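Local coordinates for rhodopsin (Todarodes pacificus, PDB 2Z73), which absorbs light through its retinal chromophore, whose isomerization from 11-cis to all-trans activates G-protein signaling to phospholipase C in squid vision, at residues Val86-Met92 with Tyr111-Gly115. Residues are numbered along the deposited sequence; the frame is centred on the assembly and turned at random.
Sequences VNGFPLM and YGFIG. With RET (retinal), chain D.
Y111 of transmembrane helix 3 plugs into the break in transmembrane helix 2 of this seven-helix opsin, beside the Schiff-base end of retinal. The Y111 side chain is a single knob in a hole formed by V86, N87, L91 and M92. Transmembrane helix 2 is interrupted between helix 70-87 and helix 91-97, with a cis peptide bond before P90. The ring reaches the gap because CG of Y111 lies anti to the backbone N (chi1 -178°). Its hydroxyl OH then donates to the backbone O of N87 at 3.0 Å. The hydroxyl meets this oxygen at a C=O...O angle of 116°, a little out of the carbonyl plane. Y111 OH is also hydrogen-bonded to NZ of K305, the lysine that carries retinal, so it ties the break to the Schiff-base site. The side-chain amide of N87 stands nearly upright against the ring, the planes 84° apart. Its OD1 lies over one ring face, 3.1 Å from CE2 of Y111. The other end of the amide, ND2, is held by the backbone O of F83, one turn earlier. L91 comes to the ring edge instead, its CD1 in the ring plane. W101 packs edge-to-face with Y111 from outside the two segments. M92 extends past the hydroxyl toward helix 294-306, with SD 3.8 Å from Y111 OH. Beside the ring, the V86 and I114 side chains meet, CB of V86 to CG2 of I114 at 3.8 Å, crossing at about a right angle. N87, Y111, G112 and G115 all belong to the retinal pocket. On the chromophore, C14 lies 3.8 Å from both N87 OD1 and Y111 CE2.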
loop_
_atom_site.group_PDB
_atom_site.type_symbol
_atom_site.label_atom_id
_atom_site.label_comp_id
_atom_site.label_asym_id
_atom_site.label_seq_id
_atom_site.Cartn_x
_atom_site.Cartn_y
_atom_site.Cartn_z
ATOM N N VAL A 86 6.562 -10.970 -6.933
ATOM C CA VAL A 86 6.710 -10.799 -8.355
ATOM C C VAL A 86 7.707 -9.730 -8.797
ATOM O O VAL A 86 8.403 -9.905 -9.788
ATOM C CB VAL A 86 5.344 -10.500 -9.002
ATOM C CG1 VAL A 86 5.501 -10.317 -10.509
ATOM C CG2 VAL A 86 4.382 -11.623 -8.711
ATOM N N ASN A 87 7.772 -8.627 -8.063
ATOM C CA ASN A 87 8.660 -7.539 -8.429
ATOM C C ASN A 87 10.097 -7.648 -7.938
ATOM O O ASN A 87 10.939 -6.843 -8.317
ATOM C CB ASN A 87 8.063 -6.208 -7.961
ATOM C CG ASN A 87 6.849 -5.800 -8.772
ATOM O OD1 ASN A 87 6.971 -5.375 -9.919
ATOM N ND2 ASN A 87 5.668 -5.939 -8.184
ATOM N N GLY A 88 10.386 -8.633 -7.098
ATOM C CA GLY A 88 11.738 -8.769 -6.589
ATOM C C GLY A 88 12.451 -9.982 -7.136
ATOM O O GLY A 88 13.006 -9.958 -8.250
ATOM N N PHE A 89 12.447 -11.049 -6.340
ATOM C CA PHE A 89 13.083 -12.297 -6.751
ATOM C C PHE A 89 12.023 -13.225 -7.331
ATOM O O PHE A 89 10.943 -13.378 -6.751
ATOM C CB PHE A 89 13.791 -12.964 -5.572
ATOM C CG PHE A 89 14.389 -14.297 -5.912
ATOM C CD1 PHE A 89 13.642 -15.466 -5.774
ATOM C CD2 PHE A 89 15.669 -14.382 -6.434
ATOM C CE1 PHE A 89 14.163 -16.701 -6.157
ATOM C CE2 PHE A 89 16.201 -15.612 -6.820
ATOM C CZ PHE A 89 15.439 -16.776 -6.681
ATOM N N PRO A 90 12.327 -13.882 -8.469
ATOM C CA PRO A 90 13.574 -13.826 -9.235
ATOM C C PRO A 90 13.582 -12.964 -10.503
ATOM O O PRO A 90 14.641 -12.726 -11.080
ATOM C CB PRO A 90 13.790 -15.283 -9.593
ATOM C CG PRO A 90 12.406 -15.667 -10.011
ATOM C CD PRO A 90 11.531 -15.048 -8.899
ATOM N N LEU A 91 12.417 -12.511 -10.954
ATOM C CA LEU A 91 12.355 -11.731 -12.185
ATOM C C LEU A 91 13.314 -10.532 -12.269
ATOM O O LEU A 91 14.005 -10.358 -13.278
ATOM C CB LEU A 91 10.906 -11.292 -12.449
ATOM C CG LEU A 91 9.923 -12.456 -12.687
ATOM C CD1 LEU A 91 8.500 -11.955 -12.853
ATOM C CD2 LEU A 91 10.354 -13.233 -13.908
ATOM N N MET A 92 13.382 -9.703 -11.231
ATOM C CA MET A 92 14.282 -8.558 -11.307
ATOM C C MET A 92 15.671 -8.902 -10.802
ATOM O O MET A 92 16.664 -8.706 -11.502
ATOM C CB MET A 92 13.735 -7.359 -10.528
ATOM C CG MET A 92 14.515 -6.073 -10.817
ATOM S SD MET A 92 13.974 -4.576 -9.942
ATOM C CE MET A 92 15.192 -3.450 -10.497
ATOM N N TYR A 111 4.858 -8.919 -15.285
ATOM C CA TYR A 111 5.574 -8.189 -14.252
ATOM C C TYR A 111 4.988 -6.796 -14.096
ATOM O O TYR A 111 4.494 -6.437 -13.027
ATOM C CB TYR A 111 7.050 -8.102 -14.608
ATOM C CG TYR A 111 7.907 -7.397 -13.586
ATOM C CD1 TYR A 111 8.803 -8.111 -12.786
ATOM C CD2 TYR A 111 7.856 -6.005 -13.440
ATOM C CE1 TYR A 111 9.629 -7.456 -11.868
ATOM C CE2 TYR A 111 8.677 -5.345 -12.527
ATOM C CZ TYR A 111 9.557 -6.076 -11.748
ATOM O OH TYR A 111 10.357 -5.428 -10.840
ATOM N N GLY A 112 5.041 -6.010 -15.162
ATOM C CA GLY A 112 4.523 -4.653 -15.102
ATOM C C GLY A 112 3.063 -4.561 -14.706
ATOM O O GLY A 112 2.687 -3.685 -13.934
ATOM N N PHE A 113 2.250 -5.465 -15.247
ATOM C CA PHE A 113 0.816 -5.516 -14.975
ATOM C C PHE A 113 0.513 -5.838 -13.500
ATOM O O PHE A 113 -0.421 -5.286 -12.907
ATOM C CB PHE A 113 0.181 -6.562 -15.888
ATOM C CG PHE A 113 -1.285 -6.781 -15.650
ATOM C CD1 PHE A 113 -2.171 -5.717 -15.619
ATOM C CD2 PHE A 113 -1.787 -8.074 -15.507
ATOM C CE1 PHE A 113 -3.535 -5.923 -15.450
ATOM C CE2 PHE A 113 -3.156 -8.295 -15.337
ATOM C CZ PHE A 113 -4.032 -7.210 -15.310
ATOM N N ILE A 114 1.302 -6.743 -12.927
ATOM C CA ILE A 114 1.149 -7.138 -11.546
ATOM C C ILE A 114 1.591 -6.003 -10.639
ATOM O O ILE A 114 1.003 -5.758 -9.577
ATOM C CB ILE A 114 1.995 -8.383 -11.238
ATOM C CG1 ILE A 114 1.344 -9.613 -11.869
ATOM C CG2 ILE A 114 2.152 -8.561 -9.736
ATOM C CD1 ILE A 114 -0.005 -9.966 -11.272
ATOM N N GLY A 115 2.638 -5.307 -11.061
ATOM C CA GLY A 115 3.143 -4.198 -10.280
ATOM C C GLY A 115 2.094 -3.111 -10.203
ATOM O O GLY A 115 1.827 -2.551 -9.134
HETATM C C1 RET D . 1.340 5.925 -10.814
HETATM C C2 RET D . 1.275 7.005 -9.697
HETATM C C3 RET D . 1.598 6.521 -8.294
HETATM C C4 RET D . 0.794 5.272 -7.896
HETATM C C5 RET D . 0.809 4.187 -8.973
HETATM C C6 RET D . 1.056 4.456 -10.296
HETATM C C7 RET D . 1.084 3.366 -11.358
HETATM C C8 RET D . 2.094 2.399 -11.486
HETATM C C9 RET D . 2.249 1.248 -12.386
HETATM C C10 RET D . 3.370 0.552 -12.157
HETATM C C11 RET D . 3.877 -0.665 -12.753
HETATM C C12 RET D . 5.042 -1.321 -12.465
HETATM C C13 RET D . 6.246 -1.027 -11.595
HETATM C C14 RET D . 7.233 -1.963 -11.455
HETATM C C15 RET D . 8.439 -1.749 -10.647
HETATM C C16 RET D . 0.361 6.298 -11.927
HETATM C C17 RET D . 2.765 6.058 -11.442
HETATM C C18 RET D . 0.525 2.844 -8.353
HETATM C C19 RET D . 1.184 0.920 -13.414
HETATM C C20 RET D . 6.287 0.355 -10.905
#